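Local atomic coordinates of putative transcriptional regulator protein (Vibrio parahaemolyticus, PDB entry 3ER6), a protein that probably binds specific DNA sequences and regulates transcription, the part described here being its DJ-1/PfpI-like domain, without the AraC-type helix-turn-helix region. Residues R19-A22 and S23-S27; I179-Y183 and F184-T188; F138-L141 and F142-F146. The protein carries 1 engineered substitution. All coordinates share one frame; numbering follows the deposited sequence.

Interaction 1: R19-A22 and S23-S27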
loop_
_atom_site.group_PDB
_atom_site.type_symbol
_atom_site.label_atom_id
_atom_site.label_comp_id
_atom_site.label_asym_id
_atom_site.label_seq_id
_atom_site.Cartn_x
_atom_site.Cartn_y
_atom_site.Cartn_z
ATOM N N ARG A 19 -2.695 6.499 10.441
ATOM C CA ARG A 19 -2.918 7.503 9.405
ATOM C C ARG A 19 -2.202 7.155 8.097
ATOM O O ARG A 19 -2.687 7.505 7.000
ATOM C CB ARG A 19 -2.458 8.883 9.907
ATOM C CG ARG A 19 -3.185 9.420 11.207
ATOM C CD ARG A 19 -4.710 9.688 10.995
ATOM N NE ARG A 19 -5.475 8.441 11.138
ATOM C CZ ARG A 19 -6.743 8.294 10.747
ATOM N NH1 ARG A 19 -7.344 7.139 10.878
ATOM N NH2 ARG A 19 -7.402 9.307 10.196
ATOM N N TYR A 20 -1.082 6.421 8.202
ATOM C CA TYR A 20 -0.247 6.133 7.058
ATOM C C TYR A 20 0.416 4.802 7.293
ATOM O O TYR A 20 1.592 4.742 7.676
ATOM C CB TYR A 20 0.835 7.244 6.900
ATOM C CG TYR A 20 0.184 8.560 6.514
ATOM C CD1 TYR A 20 -0.356 8.736 5.233
ATOM C CD2 TYR A 20 0.066 9.614 7.438
ATOM C CE1 TYR A 20 -0.975 9.981 4.871
ATOM C CE2 TYR A 20 -0.579 10.807 7.119
ATOM C CZ TYR A 20 -1.075 11.004 5.858
ATOM O OH TYR A 20 -1.680 12.216 5.556
ATOM N N PHE A 21 -0.355 3.730 7.192
ATOM C CA PHE A 21 0.246 2.389 7.358
ATOM C C PHE A 21 0.195 1.551 6.086
ATOM O O PHE A 21 0.817 0.463 6.042
ATOM C CB PHE A 21 -0.361 1.617 8.545
ATOM C CG PHE A 21 -1.718 0.999 8.251
ATOM C CD1 PHE A 21 -1.854 -0.358 8.020
ATOM C CD2 PHE A 21 -2.876 1.803 8.230
ATOM C CE1 PHE A 21 -3.125 -0.930 7.745
ATOM C CE2 PHE A 21 -4.133 1.233 7.986
ATOM C CZ PHE A 21 -4.254 -0.136 7.725
ATOM N N ALA A 22 -0.502 2.033 5.044
ATOM C CA ALA A 22 -0.616 1.223 3.790
ATOM C C ALA A 22 0.716 0.803 3.247
ATOM O O ALA A 22 0.864 -0.328 2.797
ATOM C CB ALA A 22 -1.349 1.966 2.703
ATOM N N SER A 23 1.715 1.693 3.257
ATOM C CA SER A 23 3.018 1.277 2.676
ATOM C C SER A 23 3.740 0.155 3.457
ATOM O O SER A 23 4.571 -0.605 2.874
ATOM C CB SER A 23 3.957 2.496 2.461
ATOM O OG SER A 23 4.222 3.185 3.708
ATOM N N ILE A 24 3.479 0.055 4.753
ATOM C CA ILE A 24 3.983 -1.096 5.514
ATOM C C ILE A 24 3.333 -2.365 4.962
ATOM O O ILE A 24 3.996 -3.364 4.711
ATOM C CB ILE A 24 3.637 -0.935 7.018
ATOM C CG1 ILE A 24 4.661 0.001 7.663
ATOM C CG2 ILE A 24 3.640 -2.279 7.773
ATOM C CD1 ILE A 24 6.146 -0.659 7.702
ATOM N N ILE A 25 2.018 -2.321 4.792
ATOM C CA ILE A 25 1.259 -3.516 4.319
ATOM C C ILE A 25 1.714 -3.850 2.875
ATOM O O ILE A 25 1.935 -5.010 2.554
ATOM C CB ILE A 25 -0.258 -3.215 4.276
ATOM C CG1 ILE A 25 -0.748 -2.604 5.601
ATOM C CG2 ILE A 25 -1.112 -4.494 3.836
ATOM C CD1 ILE A 25 -0.421 -3.528 6.800
ATOM N N SER A 26 1.852 -2.840 1.985
ATOM C CA SER A 26 2.257 -3.170 0.607
ATOM C C SER A 26 3.666 -3.810 0.593
ATOM O O SER A 26 3.914 -4.711 -0.202
ATOM C CB SER A 26 2.193 -1.943 -0.321
ATOM O OG SER A 26 3.104 -0.952 0.104
ATOM N N SER A 27 4.552 -3.367 1.483
ATOM C CA SER A 27 5.906 -3.884 1.518
ATOM C C SER A 27 5.857 -5.350 1.903
ATOM O O SER A 27 6.558 -6.134 1.308
ATOM C CB SER A 27 6.826 -3.119 2.485
ATOM O OG SER A 27 6.895 -1.736 2.127
HETATM O O HOH W 1 3.807 3.253 6.418
#

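Interaction 2: I179-Y183 and F184-T188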
loop_
_atom_site.group_PDB
_atom_site.type_symbol
_atom_site.label_atom_id
_atom_site.label_comp_id
_atom_site.label_asym_id
_atom_site.label_seq_id
_atom_site.Cartn_x
_atom_site.Cartn_y
_atom_site.Cartn_z
ATOM N N ILE A 179 16.240 -6.000 -1.731
ATOM C CA ILE A 179 16.230 -6.943 -0.632
ATOM C C ILE A 179 15.833 -8.327 -1.162
ATOM O O ILE A 179 16.469 -9.350 -0.810
ATOM C CB ILE A 179 15.224 -6.475 0.444
ATOM C CG1 ILE A 179 15.712 -5.202 1.158
ATOM C CG2 ILE A 179 14.880 -7.584 1.422
ATOM C CD1 ILE A 179 16.959 -5.398 1.753
ATOM N N VAL A 180 14.813 -8.374 -2.043
ATOM C CA VAL A 180 14.469 -9.646 -2.690
ATOM C C VAL A 180 15.671 -10.265 -3.402
ATOM O O VAL A 180 15.907 -11.444 -3.247
ATOM C CB VAL A 180 13.272 -9.529 -3.684
ATOM C CG1 VAL A 180 13.073 -10.867 -4.476
ATOM C CG2 VAL A 180 12.042 -9.222 -2.886
ATOM N N GLU A 181 16.439 -9.483 -4.171
ATOM C CA GLU A 181 17.559 -10.088 -4.884
ATOM C C GLU A 181 18.618 -10.624 -3.894
ATOM O O GLU A 181 19.130 -11.715 -4.053
ATOM C CB GLU A 181 18.169 -9.096 -5.880
ATOM C CG GLU A 181 19.296 -9.714 -6.608
ATOM C CD GLU A 181 19.814 -8.839 -7.722
ATOM O OE1 GLU A 181 19.131 -7.861 -8.102
ATOM O OE2 GLU A 181 20.913 -9.155 -8.204
ATOM N N GLU A 182 18.891 -9.861 -2.855
ATOM C CA GLU A 182 19.828 -10.295 -1.796
ATOM C C GLU A 182 19.501 -11.635 -1.192
ATOM O O GLU A 182 20.407 -12.453 -1.025
ATOM C CB GLU A 182 19.900 -9.252 -0.685
ATOM C CG GLU A 182 20.575 -8.023 -1.181
ATOM C CD GLU A 182 20.984 -7.080 -0.062
ATOM O OE1 GLU A 182 21.733 -7.544 0.855
ATOM O OE2 GLU A 182 20.567 -5.883 -0.143
ATOM N N TYR A 183 18.232 -11.878 -0.849
ATOM C CA TYR A 183 17.896 -13.139 -0.177
ATOM C C TYR A 183 17.548 -14.277 -1.090
ATOM O O TYR A 183 17.811 -15.437 -0.739
ATOM C CB TYR A 183 16.743 -12.920 0.797
ATOM C CG TYR A 183 17.177 -12.126 2.005
ATOM C CD1 TYR A 183 17.898 -12.742 3.039
ATOM C CD2 TYR A 183 16.883 -10.785 2.113
ATOM C CE1 TYR A 183 18.302 -12.026 4.149
ATOM C CE2 TYR A 183 17.292 -10.034 3.242
ATOM C CZ TYR A 183 18.012 -10.670 4.253
ATOM O OH TYR A 183 18.414 -9.966 5.383
ATOM N N PHE A 184 16.917 -13.948 -2.232
ATOM C CA PHE A 184 16.318 -14.948 -3.095
ATOM C C PHE A 184 16.951 -15.030 -4.498
ATOM O O PHE A 184 16.708 -15.989 -5.233
ATOM C CB PHE A 184 14.793 -14.727 -3.222
ATOM C CG PHE A 184 14.068 -14.755 -1.922
ATOM C CD1 PHE A 184 14.125 -15.888 -1.106
ATOM C CD2 PHE A 184 13.318 -13.669 -1.500
ATOM C CE1 PHE A 184 13.459 -15.931 0.107
ATOM C CE2 PHE A 184 12.637 -13.715 -0.280
ATOM C CZ PHE A 184 12.705 -14.837 0.522
ATOM N N GLY A 185 17.730 -14.031 -4.890
ATOM C CA GLY A 185 18.407 -14.087 -6.164
ATOM C C GLY A 185 17.722 -13.356 -7.309
ATOM O O GLY A 185 16.604 -12.809 -7.166
ATOM N N LYS A 186 18.364 -13.393 -8.465
ATOM C CA LYS A 186 17.952 -12.562 -9.587
ATOM C C LYS A 186 16.597 -12.902 -10.191
ATOM O O LYS A 186 15.780 -12.008 -10.498
ATOM C CB LYS A 186 19.004 -12.572 -10.715
ATOM C CG LYS A 186 20.010 -11.448 -10.595
ATOM C CD LYS A 186 20.938 -11.341 -11.841
ATOM C CE LYS A 186 22.069 -12.415 -11.801
ATOM N NZ LYS A 186 23.156 -12.030 -10.825
ATOM N N HIS A 187 16.359 -14.186 -10.392
ATOM C CA HIS A 187 15.138 -14.588 -11.064
ATOM C C HIS A 187 13.938 -14.185 -10.207
ATOM O O HIS A 187 12.928 -13.696 -10.723
ATOM C CB HIS A 187 15.152 -16.137 -11.267
ATOM C CG HIS A 187 15.769 -16.564 -12.567
ATOM N ND1 HIS A 187 15.610 -15.848 -13.733
ATOM C CD2 HIS A 187 16.583 -17.608 -12.871
ATOM C CE1 HIS A 187 16.303 -16.422 -14.699
ATOM N NE2 HIS A 187 16.871 -17.513 -14.212
ATOM N N THR A 188 14.021 -14.472 -8.907
ATOM C CA THR A 188 12.954 -14.041 -7.951
ATOM C C THR A 188 12.738 -12.516 -7.991
ATOM O O THR A 188 11.593 -12.025 -8.033
ATOM C CB THR A 188 13.266 -14.551 -6.529
ATOM O OG1 THR A 188 13.475 -15.980 -6.571
ATOM C CG2 THR A 188 12.102 -14.271 -5.489
#

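Interaction 3: F138-L141 and F142-F146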
loop_
_atom_site.group_PDB
_atom_site.type_symbol
_atom_site.label_atom_id
_atom_site.label_comp_id
_atom_site.label_asym_id
_atom_site.label_seq_id
_atom_site.Cartn_x
_atom_site.Cartn_y
_atom_site.Cartn_z
ATOM N N PHE A 138 7.882 16.577 2.385
ATOM C CA PHE A 138 8.570 16.773 3.660
ATOM C C PHE A 138 10.076 17.151 3.584
ATOM O O PHE A 138 10.760 17.166 4.613
ATOM C CB PHE A 138 8.314 15.594 4.629
ATOM C CG PHE A 138 6.966 15.686 5.341
ATOM C CD1 PHE A 138 6.633 16.831 6.064
ATOM C CD2 PHE A 138 6.046 14.653 5.296
ATOM C CE1 PHE A 138 5.429 16.953 6.710
ATOM C CE2 PHE A 138 4.834 14.777 5.928
ATOM C CZ PHE A 138 4.518 15.929 6.630
ATOM N N ALA A 139 10.584 17.472 2.389
ATOM C CA ALA A 139 12.019 17.740 2.260
ATOM C C ALA A 139 12.480 18.989 3.022
ATOM O O ALA A 139 13.584 19.011 3.621
ATOM C CB ALA A 139 12.462 17.849 0.787
ATOM N N HIS A 140 11.650 20.037 3.001
ATOM C CA HIS A 140 11.996 21.238 3.766
ATOM C C HIS A 140 12.172 20.936 5.264
ATOM O O HIS A 140 13.164 21.296 5.879
ATOM C CB HIS A 140 10.941 22.333 3.591
ATOM C CG HIS A 140 11.271 23.571 4.363
ATOM N ND1 HIS A 140 12.244 24.465 3.954
ATOM C CD2 HIS A 140 10.820 24.027 5.556
ATOM C CE1 HIS A 140 12.350 25.436 4.846
ATOM N NE2 HIS A 140 11.500 25.190 5.828
ATOM N N LEU A 141 11.186 20.263 5.846
ATOM C CA LEU A 141 11.242 19.927 7.265
ATOM C C LEU A 141 12.470 19.086 7.578
ATOM O O LEU A 141 13.181 19.363 8.554
ATOM C CB LEU A 141 9.952 19.234 7.716
ATOM C CG LEU A 141 9.874 18.825 9.198
ATOM C CD1 LEU A 141 9.947 20.048 10.126
ATOM C CD2 LEU A 141 8.568 18.069 9.470
ATOM N N PHE A 142 12.726 18.065 6.762
ATOM C CA PHE A 142 13.936 17.251 6.957
ATOM C C PHE A 142 15.175 18.173 6.992
ATOM O O PHE A 142 16.079 18.000 7.816
ATOM C CB PHE A 142 14.112 16.259 5.834
ATOM C CG PHE A 142 15.121 15.192 6.138
ATOM C CD1 PHE A 142 14.717 14.015 6.750
ATOM C CD2 PHE A 142 16.467 15.369 5.821
ATOM C CE1 PHE A 142 15.639 13.021 7.049
ATOM C CE2 PHE A 142 17.396 14.378 6.104
ATOM C CZ PHE A 142 16.955 13.188 6.739
ATOM N N GLY A 143 15.215 19.134 6.078
ATOM C CA GLY A 143 16.313 20.127 6.090
ATOM C C GLY A 143 16.391 20.955 7.369
ATOM O O GLY A 143 17.475 21.253 7.841
ATOM N N GLU A 144 15.251 21.335 7.927
ATOM C CA GLU A 144 15.220 22.076 9.191
ATOM C C GLU A 144 15.710 21.231 10.359
ATOM O O GLU A 144 16.525 21.676 11.170
ATOM C CB GLU A 144 13.811 22.590 9.465
ATOM C CG GLU A 144 13.270 23.485 8.351
ATOM C CD GLU A 144 14.160 24.725 8.085
ATOM O OE1 GLU A 144 13.793 25.816 8.586
ATOM O OE2 GLU A 144 15.202 24.634 7.373
ATOM N N LEU A 145 15.284 19.965 10.416
ATOM C CA LEU A 145 15.667 19.094 11.544
ATOM C C LEU A 145 17.066 18.496 11.471
ATOM O O LEU A 145 17.706 18.252 12.514
ATOM C CB LEU A 145 14.576 17.993 11.763
ATOM C CG LEU A 145 13.157 18.556 11.899
ATOM C CD1 LEU A 145 12.064 17.434 11.967
ATOM C CD2 LEU A 145 13.109 19.404 13.134
ATOM N N PHE A 146 17.501 18.158 10.253
ATOM C CA PHE A 146 18.749 17.456 10.040
ATOM C C PHE A 146 19.568 18.219 9.002
ATOM O O PHE A 146 19.872 17.683 7.922
ATOM C CB PHE A 146 18.481 16.005 9.566
ATOM C CG PHE A 146 17.549 15.242 10.494
ATOM C CD1 PHE A 146 17.991 14.791 11.743
ATOM C CD2 PHE A 146 16.200 15.051 10.136
ATOM C CE1 PHE A 146 17.109 14.141 12.629
ATOM C CE2 PHE A 146 15.299 14.411 11.005
ATOM C CZ PHE A 146 15.755 13.962 12.262
HETATM O O HOH W 2 15.083 23.167 5.111
#

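Interaction 1: R19-A22 and S23-S27
F21 and I25 meet at the start of helix 22-37, where the chain coming from strand 9-14 turns into its first helical turn. I25 can be followed outward atom by atom. Its CB rests 3.4 Å from A22 O. CG1, set beside the backbone N by chi1 of -50°, leans back toward the preceding loop and comes 3.5 Å from F21 CD1; the same methylene also lies against F21 O. CD1 ends the chain 3.7 Å from F21 CD1 and a little farther from CE1, the branch meeting the CD1-CE1 part of the ring obliquely. A branched aliphatic residue suits this buried place, since CG1 and CD1 give the phenyl group an apolar partner. The arrangement is a first helical turn closed by the carbonyl of the residue before it: F21 O takes the N-H of I25 at 3.3 Å, in the carbonyl plane, and a weak, bent bond from I24 N, while A22 O takes S26 N. In the DJ-1/PfpI-like domain this turn faces the second subunit, whose A22 packs on A22 and I25 and whose E29 accepts a hydrogen bond from A22 N; a small alanine fits such a close approach. The serines find polar partners close by. S27 OG donates to S23 O at 2.7 Å. The same carbonyl oxygen also takes the backbone N-H of S27, and a water bonds S23 OG to Y20 O.

Interaction 2: I179-Y183 and F184-T188
V180 and F184 are joined by the last regular turn of helix 173-184, in which F184 N donates to V180 O at 2.9 Å. One residue on, G185 N reaches E181 O at 2.8 Å, but the N-H bends to 139° and the donor is tilted out of the carbonyl plane, as the turn opens. G185 then leaves helical geometry with phi of 97°, a value at which a side chain would be jammed against the preceding carbonyl oxygen, and an extended psi leads the chain into helix 186-195. The result is a break between two consecutive helices, with glycine as both the terminating residue of the first and the N-cap of the next. The centre of this junction lies about 18 Å from the centre of the chain, and its apolar side is turned to helix 22-37: V180 packs on L31 and A34, T188 on A34, and F184 on A35.

Across the break V180 CG1 meets T188 CG2 at 3.7 Å, the two side chains crossing one another; chi1 of 173° swings that methyl of V180 toward the second helix. Valine and threonine each offer a methyl close to the backbone, which suits two helices that meet here. The F184 ring has Y183 CB over the centre of one face, a CH-pi contact with 4.1 Å from that carbon to the ring centroid. On the exposed side E181 stretches out in an extended chain beside K186, pointing the same way, and OE2 touches K186 CG at 3.4 Å. The charged ends stay farther apart, with E181 OE2 and K186 NZ at 4.5 Å, too long for a salt bridge; E181 instead pairs through OE1 with R189, farther along the second helix.

Interaction 3: F138-L141 and F142-F146
The H140 ring and the E144 carboxylate stack one turn apart on helix 136-145, their planes 29° from parallel and the side chains crossing at a slant. NE2 of H140 is 3.5 Å from E144 CD, and the ring's CD2 lies against E144 CG. Farther along, the F142 ring carries F146 CD2 over the centre of one face, 3.7 Å above its plane, while the F146 ring has L145 CB over one of its own faces, offset toward the rim. H140, F142 and E144 belong to the helix of a beta-alpha-beta unit, between the short parallel strands 131-132 and 150-151, and F146 follows directly after the helix end. Phenylalanine serves the inner side: F142 packs on L151 and meets F119 of helix 117-124 edge to face, and F146 also reaches F119. Histidine and glutamate suit the exposed side, where polar groups can meet water. E144 folds back toward H140 because its chain bends at chi2, -58°.

L141 CG and CD1 each lie 3.8 Å from L145 CD1, an apolar contact one turn apart; L141 also touches P86 and L87 of helix 86-89. Regular i to i+4 backbone bonds run beneath all of this, from F142 N to F138 O and on to L145 N and L141 O. H140 O has two donors: E144 N at 2.9 Å, and a water at 2.8 Å that gives its other hydrogen to E144 OE2, 2.7 Å from the water oxygen.

All three are local contacts: a helix start, a junction of two helices, and the C-terminal part of a helix. Interaction 1 is buried and is the one that meets the second subunit; its apolar packing is joined by hydrogen bonds to that subunit, with a serine hydroxyl on a backbone carbonyl and a bridging water. Interactions 2 and 3 lie toward the periphery, on opposite sides of the chain's centre and with centres about 33 Å apart; each combines an inward apolar side with charged or polar groups outside. Helix 22-37 links the first two, beginning in interaction 1 and receiving V180, F184 and T188 of interaction 2 farther along. Interaction 3 packs instead on helices 86-89 and 117-124.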